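PDB 4RF6: arginine kinase from Anthopleura japonica, which catalyses the reversible transfer of a phosphoryl group from ATP to L-arginine, giving phospho-L-arginine and ADP, with two phosphagen kinase units in one chain. Local coordinates for residues 640-645 with 684-689; 175-180 with 213-218. All blocks are in the same frame, centred on the assembly; numbering follows the deposited sequence.

Overall arrangement
The chain carries two approximate phosphagen kinase repeats in tandem, each with an eight-stranded antiparallel sheet in its catalytic region, and the two contacts sample different places in the two sheets. Contact 2 (175-180 with 213-218) belongs to the first repeat and joins the outermost strand 172-176 to strand 216-220. Contact 1 (640-645 with 684-689) belongs to the second repeat and pairs strands 638-645 and 683-688 toward the opposite edge of its own sheet, next to the outermost strand 664-668. Their centres lie about 56 Å apart, and their nearest atoms about 41 Å. In contact 2 the side chain of Arg215 is about 9 Å from that of Glu232, a probable substrate-binding residue; contact 1 is sheet packing.

Contact 1: 640-645 with 684-689; sequences ASVHVK and FDISNR
Ala640 meets Asn688 at the end of the strand pair: its backbone N donates to Asn688 OD1 over 2.8 Å, from above the carbonyl plane. With CG between backbone N and carbonyl carbon (chi1 62°), the Asn688 amide folds back across to Ala640, while its ND2 serves Met638 O and Arg690 O. The return bond from Asn688 N to Ala640 O is weak. Next, Ser641 OG, anti to the backbone N, lies 2.5 Å from Asp685 OD2; that carboxylate oxygen is in a salt bridge with Arg639. Val642 and Ile686 form a hydrogen-bonded antiparallel pair, with the straighter bond running from Ile686 N to Val642 O (174° at the hydrogen). These are neighbouring strands of the catalytic sheet of the second repeat, flanked by strand 479-488 beside 638-645 and by strand 664-668 beside 683-688. His643 sits on the same face as Ser641 and Asp685; its ring edge turns to the carboxylate, NE2 lying 3.5 Å from Asp685 OD2, with the two planes 63° apart. On the face of Val642, helix 696-714 covers Ile686. There Val644 CG1 presses against Ile686 CG1 at 3.4 Å, tighter than a usual carbon contact. Val644 O accepts from Phe684 N at 2.6 Å and also lies at the edge of the Phe684 ring, 3.4 Å from CD2.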
ATOM      1  N   ALA A 640      31.745  -5.983   0.694  1.00 22.52           N
ATOM      2  CA  ALA A 640      32.649  -5.778  -0.431  1.00 27.15           C
ATOM      3  C   ALA A 640      32.842  -7.112  -1.136  1.00 27.70           C
ATOM      4  O   ALA A 640      33.133  -8.122  -0.488  1.00 26.55           O
ATOM      5  CB  ALA A 640      33.981  -5.227   0.049  1.00 29.13           C
ATOM      6  N   SER A 641      32.679  -7.127  -2.457  1.00 26.69           N
ATOM      7  CA  SER A 641      32.717  -8.383  -3.200  1.00 28.19           C
ATOM      8  C   SER A 641      33.643  -8.281  -4.409  1.00 30.44           C
ATOM      9  O   SER A 641      33.610  -7.296  -5.148  1.00 26.93           O
ATOM     10  CB  SER A 641      31.302  -8.783  -3.634  1.00 28.84           C
ATOM     11  OG  SER A 641      31.272 -10.078  -4.207  1.00 37.35           O
ATOM     12  N   VAL A 642      34.486  -9.293  -4.589  1.00 32.82           N
ATOM     13  CA  VAL A 642      35.366  -9.364  -5.748  1.00 34.77           C
ATOM     14  C   VAL A 642      35.211 -10.725  -6.414  1.00 35.02           C
ATOM     15  O   VAL A 642      35.396 -11.761  -5.767  1.00 33.91           O
ATOM     16  CB  VAL A 642      36.845  -9.133  -5.355  1.00 35.28           C
ATOM     17  CG1 VAL A 642      37.774  -9.664  -6.434  1.00 37.14           C
ATOM     18  CG2 VAL A 642      37.106  -7.656  -5.101  1.00 33.83           C
ATOM     19  N   HIS A 643      34.848 -10.717  -7.696  1.00 34.19           N
ATOM     20  CA  HIS A 643      34.702 -11.947  -8.467  1.00 32.91           C
ATOM     21  C   HIS A 643      36.023 -12.254  -9.162  1.00 31.67           C
ATOM     22  O   HIS A 643      36.451 -11.496 -10.031  1.00 30.59           O
ATOM     23  CB  HIS A 643      33.594 -11.790  -9.515  1.00 34.95           C
ATOM     24  CG  HIS A 643      32.209 -11.852  -8.953  1.00 38.05           C
ATOM     25  ND1 HIS A 643      31.095 -12.035  -9.744  1.00 39.28           N
ATOM     26  CD2 HIS A 643      31.755 -11.758  -7.680  1.00 38.30           C
ATOM     27  CE1 HIS A 643      30.014 -12.049  -8.983  1.00 40.78           C
ATOM     28  NE2 HIS A 643      30.387 -11.883  -7.727  1.00 40.93           N
ATOM     29  N   VAL A 644      36.666 -13.357  -8.785  1.00 32.53           N
ATOM     30  CA  VAL A 644      38.028 -13.612  -9.247  1.00 33.04           C
ATOM     31  C   VAL A 644      38.318 -15.104  -9.494  1.00 33.97           C
ATOM     32  O   VAL A 644      37.826 -15.976  -8.765  1.00 31.19           O
ATOM     33  CB  VAL A 644      39.050 -12.983  -8.268  1.00 32.99           C
ATOM     34  CG1 VAL A 644      39.068 -13.737  -6.966  1.00 31.89           C
ATOM     35  CG2 VAL A 644      40.430 -12.929  -8.877  1.00 33.92           C
ATOM     36  N   LYS A 645      39.097 -15.389 -10.540  1.00 32.95           N
ATOM     37  CA  LYS A 645      39.427 -16.766 -10.914  1.00 31.42           C
ATOM     38  C   LYS A 645      40.738 -17.194 -10.279  1.00 29.70           C
ATOM     39  O   LYS A 645      41.808 -16.769 -10.711  1.00 32.63           O
ATOM     40  CB  LYS A 645      39.547 -16.895 -12.429  1.00 36.43           C
ATOM     41  CG  LYS A 645      38.330 -16.440 -13.197  1.00 37.74           C
ATOM     42  CD  LYS A 645      38.518 -16.743 -14.669  1.00 37.19           C
ATOM     43  CE  LYS A 645      37.366 -16.221 -15.488  1.00 40.13           C
ATOM     44  NZ  LYS A 645      37.447 -16.742 -16.877  1.00 42.55           N
ATOM     45  N   PHE A 684      35.478 -16.993  -8.196  1.00 36.17           N
ATOM     46  CA  PHE A 684      35.199 -17.059  -6.774  1.00 37.24           C
ATOM     47  C   PHE A 684      34.685 -15.700  -6.325  1.00 35.52           C
ATOM     48  O   PHE A 684      35.157 -14.661  -6.797  1.00 35.47           O
ATOM     49  CB  PHE A 684      36.464 -17.418  -5.989  1.00 40.57           C
ATOM     50  CG  PHE A 684      36.995 -18.804  -6.266  1.00 46.86           C
ATOM     51  CD1 PHE A 684      36.954 -19.779  -5.281  1.00 49.16           C
ATOM     52  CD2 PHE A 684      37.554 -19.127  -7.497  1.00 49.69           C
ATOM     53  CE1 PHE A 684      37.446 -21.052  -5.517  1.00 51.61           C
ATOM     54  CE2 PHE A 684      38.048 -20.402  -7.744  1.00 52.04           C
ATOM     55  CZ  PHE A 684      37.993 -21.366  -6.750  1.00 52.24           C
ATOM     56  N   ASP A 685      33.698 -15.708  -5.435  1.00 33.25           N
ATOM     57  CA  ASP A 685      33.284 -14.484  -4.772  1.00 33.69           C
ATOM     58  C   ASP A 685      34.152 -14.308  -3.540  1.00 29.91           C
ATOM     59  O   ASP A 685      34.082 -15.114  -2.612  1.00 29.16           O
ATOM     60  CB  ASP A 685      31.818 -14.553  -4.349  1.00 37.90           C
ATOM     61  CG  ASP A 685      31.351 -13.281  -3.658  1.00 43.16           C
ATOM     62  OD1 ASP A 685      31.739 -13.053  -2.493  1.00 44.53           O
ATOM     63  OD2 ASP A 685      30.591 -12.512  -4.280  1.00 47.02           O
ATOM     64  N   ILE A 686      34.975 -13.264  -3.536  1.00 24.57           N
ATOM     65  CA  ILE A 686      35.746 -12.906  -2.357  1.00 25.32           C
ATOM     66  C   ILE A 686      35.002 -11.799  -1.637  1.00 23.18           C
ATOM     67  O   ILE A 686      34.751 -10.741  -2.220  1.00 23.51           O
ATOM     68  CB  ILE A 686      37.132 -12.373  -2.733  1.00 26.53           C
ATOM     69  CG1 ILE A 686      37.750 -13.238  -3.826  1.00 32.94           C
ATOM     70  CG2 ILE A 686      38.027 -12.272  -1.485  1.00 21.73           C
ATOM     71  CD1 ILE A 686      38.799 -14.204  -3.330  1.00 37.03           C
ATOM     72  N   SER A 687      34.644 -12.031  -0.378  1.00 22.91           N
ATOM     73  CA  SER A 687      33.905 -11.031   0.382  1.00 20.43           C
ATOM     74  C   SER A 687      34.485 -10.827   1.777  1.00 20.01           C
ATOM     75  O   SER A 687      35.194 -11.687   2.298  1.00 19.88           O
ATOM     76  CB  SER A 687      32.428 -11.422   0.478  1.00 23.07           C
ATOM     77  OG  SER A 687      32.267 -12.631   1.196  1.00 23.03           O
ATOM     78  N   ASN A 688      34.176  -9.685   2.383  1.00 19.21           N
ATOM     79  CA  ASN A 688      34.639  -9.396   3.734  1.00 19.21           C
ATOM     80  C   ASN A 688      33.875 -10.225   4.769  1.00 19.97           C
ATOM     81  O   ASN A 688      32.678 -10.472   4.614  1.00 20.10           O
ATOM     82  CB  ASN A 688      34.458  -7.911   4.032  1.00 19.76           C
ATOM     83  CG  ASN A 688      33.000  -7.496   3.989  1.00 22.83           C
ATOM     84  OD1 ASN A 688      32.372  -7.495   2.921  1.00 20.70           O
ATOM     85  ND2 ASN A 688      32.448  -7.159   5.146  1.00 22.25           N
ATOM     86  N   ARG A 689      34.565 -10.641   5.829  1.00 20.93           N
ATOM     87  CA  ARG A 689      33.926 -11.426   6.886  1.00 24.26           C
ATOM     88  C   ARG A 689      33.351 -10.559   8.009  1.00 23.88           C
ATOM     89  O   ARG A 689      32.362 -10.935   8.651  1.00 21.25           O
ATOM     90  CB  ARG A 689      34.908 -12.448   7.468  1.00 29.18           C
ATOM     91  CG  ARG A 689      35.176 -13.652   6.566  1.00 34.18           C
ATOM     92  CD  ARG A 689      34.996 -14.954   7.337  1.00 40.04           C
ATOM     93  NE  ARG A 689      36.255 -15.497   7.846  1.00 44.98           N
ATOM     94  CZ  ARG A 689      36.380 -16.157   8.996  1.00 48.22           C
ATOM     95  NH1 ARG A 689      35.324 -16.347   9.778  1.00 48.82           N
ATOM     96  NH2 ARG A 689      37.564 -16.620   9.371  1.00 48.46           N
TER

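Contact 2: 175-180 with 213-218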
ATOM      1  N   TYR A 175      -8.857  13.464 -17.232  1.00 22.31           N
ATOM      2  CA  TYR A 175      -8.726  12.679 -18.455  1.00 22.19           C
ATOM      3  C   TYR A 175     -10.101  12.304 -18.977  1.00 21.43           C
ATOM      4  O   TYR A 175     -10.758  11.420 -18.418  1.00 22.40           O
ATOM      5  CB  TYR A 175      -7.941  11.389 -18.201  1.00 26.12           C
ATOM      6  CG  TYR A 175      -6.640  11.577 -17.459  1.00 28.34           C
ATOM      7  CD1 TYR A 175      -6.611  11.606 -16.068  1.00 30.43           C
ATOM      8  CD2 TYR A 175      -5.441  11.715 -18.144  1.00 30.09           C
ATOM      9  CE1 TYR A 175      -5.425  11.772 -15.383  1.00 34.65           C
ATOM     10  CE2 TYR A 175      -4.250  11.881 -17.468  1.00 34.70           C
ATOM     11  CZ  TYR A 175      -4.246  11.905 -16.090  1.00 37.32           C
ATOM     12  OH  TYR A 175      -3.061  12.077 -15.413  1.00 40.37           O
ATOM     13  N   PRO A 176     -10.553  12.971 -20.049  1.00 23.07           N
ATOM     14  CA  PRO A 176     -11.823  12.555 -20.657  1.00 23.53           C
ATOM     15  C   PRO A 176     -11.674  11.173 -21.286  1.00 22.06           C
ATOM     16  O   PRO A 176     -10.599  10.873 -21.802  1.00 22.35           O
ATOM     17  CB  PRO A 176     -12.044  13.606 -21.756  1.00 23.44           C
ATOM     18  CG  PRO A 176     -10.677  14.145 -22.063  1.00 22.45           C
ATOM     19  CD  PRO A 176      -9.941  14.115 -20.753  1.00 23.87           C
ATOM     20  N   LEU A 177     -12.711  10.341 -21.240  1.00 21.63           N
ATOM     21  CA  LEU A 177     -12.655   9.050 -21.926  1.00 20.44           C
ATOM     22  C   LEU A 177     -12.614   9.246 -23.442  1.00 25.02           C
ATOM     23  O   LEU A 177     -11.922   8.520 -24.163  1.00 26.51           O
ATOM     24  CB  LEU A 177     -13.829   8.150 -21.539  1.00 19.92           C
ATOM     25  CG  LEU A 177     -13.916   7.659 -20.091  1.00 23.07           C
ATOM     26  CD1 LEU A 177     -14.819   6.440 -19.982  1.00 22.68           C
ATOM     27  CD2 LEU A 177     -12.550   7.334 -19.532  1.00 21.55           C
ATOM     28  N   SER A 178     -13.370  10.226 -23.917  1.00 26.53           N
ATOM     29  CA  SER A 178     -13.392  10.567 -25.333  0.61 26.67           C
ATOM     30  C   SER A 178     -12.068  11.202 -25.746  1.00 27.58           C
ATOM     31  O   SER A 178     -11.693  12.259 -25.232  1.00 27.63           O
ATOM     32  CB  SER A 178     -14.549  11.524 -25.621  0.61 27.10           C
ATOM     33  OG  SER A 178     -15.780  10.957 -25.209  0.61 26.27           O
ATOM     34  N   GLY A 179     -11.364  10.557 -26.673  1.00 27.15           N
ATOM     35  CA  GLY A 179     -10.090  11.067 -27.146  1.00 30.56           C
ATOM     36  C   GLY A 179      -8.900  10.527 -26.370  1.00 33.11           C
ATOM     37  O   GLY A 179      -7.756  10.873 -26.662  1.00 33.50           O
ATOM     38  N   MET A 180      -9.163   9.679 -25.379  1.00 33.91           N
ATOM     39  CA  MET A 180      -8.082   9.125 -24.561  1.00 35.63           C
ATOM     40  C   MET A 180      -7.176   8.207 -25.380  1.00 38.43           C
ATOM     41  O   MET A 180      -7.650   7.250 -25.997  1.00 37.23           O
ATOM     42  CB  MET A 180      -8.640   8.369 -23.355  1.00 34.44           C
ATOM     43  CG  MET A 180      -7.567   7.767 -22.454  1.00 31.60           C
ATOM     44  SD  MET A 180      -8.253   6.702 -21.165  1.00 31.48           S
ATOM     45  CE  MET A 180      -9.123   7.910 -20.172  1.00 27.52           C
ATOM     46  N   GLU A 213     -19.022   9.545 -24.499  1.00 15.18           N
ATOM     47  CA  GLU A 213     -19.118  10.998 -24.452  1.00 18.47           C
ATOM     48  C   GLU A 213     -19.427  11.520 -23.046  1.00 19.72           C
ATOM     49  O   GLU A 213     -20.321  11.010 -22.372  1.00 17.02           O
ATOM     50  CB  GLU A 213     -20.207  11.465 -25.419  1.00 19.91           C
ATOM     51  CG  GLU A 213     -20.413  12.961 -25.469  1.00 23.51           C
ATOM     52  CD  GLU A 213     -21.329  13.383 -26.603  1.00 26.00           C
ATOM     53  OE1 GLU A 213     -22.560  13.292 -26.435  1.00 23.11           O
ATOM     54  OE2 GLU A 213     -20.812  13.798 -27.662  1.00 29.29           O
ATOM     55  N   GLY A 214     -18.687  12.536 -22.608  1.00 20.66           N
ATOM     56  CA  GLY A 214     -18.979  13.189 -21.342  1.00 19.43           C
ATOM     57  C   GLY A 214     -18.500  12.432 -20.116  1.00 16.76           C
ATOM     58  O   GLY A 214     -18.669  12.907 -18.990  1.00 16.59           O
ATOM     59  N   ARG A 215     -17.924  11.251 -20.325  1.00 16.83           N
ATOM     60  CA  ARG A 215     -17.340  10.479 -19.229  1.00 17.93           C
ATOM     61  C   ARG A 215     -15.880  10.860 -19.045  1.00 18.81           C
ATOM     62  O   ARG A 215     -15.178  11.170 -20.020  1.00 17.41           O
ATOM     63  CB  ARG A 215     -17.443   8.975 -19.484  1.00 17.11           C
ATOM     64  CG  ARG A 215     -18.806   8.364 -19.187  1.00 17.99           C
ATOM     65  CD  ARG A 215     -19.815   8.700 -20.271  1.00 18.84           C
ATOM     66  NE  ARG A 215     -21.069   7.964 -20.115  1.00 19.75           N
ATOM     67  CZ  ARG A 215     -22.036   7.943 -21.024  1.00 18.28           C
ATOM     68  NH1 ARG A 215     -23.143   7.247 -20.801  1.00 16.55           N
ATOM     69  NH2 ARG A 215     -21.893   8.616 -22.159  1.00 18.12           N
ATOM     70  N   GLY A 216     -15.415  10.841 -17.801  1.00 17.56           N
ATOM     71  CA  GLY A 216     -14.052  11.240 -17.527  1.00 18.22           C
ATOM     72  C   GLY A 216     -13.553  10.801 -16.168  1.00 19.89           C
ATOM     73  O   GLY A 216     -14.324  10.369 -15.308  1.00 19.80           O
ATOM     74  N   ILE A 217     -12.245  10.930 -15.984  1.00 18.97           N
ATOM     75  CA  ILE A 217     -11.584  10.524 -14.755  1.00 17.94           C
ATOM     76  C   ILE A 217     -10.650  11.633 -14.268  1.00 19.23           C
ATOM     77  O   ILE A 217      -9.830  12.138 -15.037  1.00 20.35           O
ATOM     78  CB  ILE A 217     -10.790   9.228 -14.987  1.00 16.11           C
ATOM     79  CG1 ILE A 217     -11.748   8.078 -15.311  1.00 19.39           C
ATOM     80  CG2 ILE A 217      -9.933   8.885 -13.778  1.00 15.50           C
ATOM     81  CD1 ILE A 217     -11.065   6.828 -15.826  1.00 22.90           C
ATOM     82  N   TYR A 218     -10.796  12.022 -13.002  1.00 17.40           N
ATOM     83  CA  TYR A 218      -9.884  12.974 -12.369  1.00 17.27           C
ATOM     84  C   TYR A 218      -9.212  12.311 -11.176  1.00 18.45           C
ATOM     85  O   TYR A 218      -9.866  11.605 -10.402  1.00 17.26           O
ATOM     86  CB  TYR A 218     -10.643  14.217 -11.891  1.00 18.78           C
ATOM     87  CG  TYR A 218      -9.792  15.257 -11.169  1.00 23.24           C
ATOM     88  CD1 TYR A 218      -9.205  16.308 -11.866  1.00 22.35           C
ATOM     89  CD2 TYR A 218      -9.599  15.198  -9.790  1.00 23.52           C
ATOM     90  CE1 TYR A 218      -8.432  17.262 -11.214  1.00 23.89           C
ATOM     91  CE2 TYR A 218      -8.829  16.145  -9.127  1.00 24.86           C
ATOM     92  CZ  TYR A 218      -8.250  17.172  -9.846  1.00 25.17           C
ATOM     93  OH  TYR A 218      -7.489  18.114  -9.196  1.00 27.29           O
TER
HETATM   94  O   HOH W   1     -15.168  12.052 -22.517  1.00 20.85           O
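The Tyr175 ring turns an edge to the backbone of Ile217, whose carbonyl O lies near the ring plane, 3.4 Å from Tyr175 CD1. That oxygen also accepts from Tyr175 N, so the ring edge and the N-H of one residue meet the same carbonyl. With CG beside its own backbone N, anti to the carbonyl carbon, the ring is carried to this position; it also meets the ring of His219, their planes about 25° apart, and touches Thr184 of helix 182-190. The guanidinium of Arg215 is turned back on its own segment: NH2 donates to Glu213 O at 2.9 Å on a lone pair, with that oxygen tilted from the guanidinium plane, while NH1 bonds to Lys209 O. A bend at chi2 (76°) takes this polar end away from 175-180, while CB stays behind to touch Leu177 CD1 at 3.7 Å.

Tyr175 and Ile217 form a hydrogen-bonded antiparallel pair between the outermost strand of the first repeat's catalytic sheet and its neighbour 216-220. Pro176 faces Gly216 in the following non-hydrogen-bonded pair, their CA atoms only 4.1 Å apart. Beyond the strand end, Leu177 N bonds almost straight to Arg215 O (172° at the hydrogen), and its CD2 meets Ile217 CD1 at 4.0 Å beside Phe195, which touches both side chains. Leu177 opens a type II turn to Met180, with Gly179 at positive phi. The Glu213 carboxylate forms a salt bridge with Lys149. One water bridges the backbones, accepting from Ser178 N and donating to Arg215 O, which is thus gripped twice.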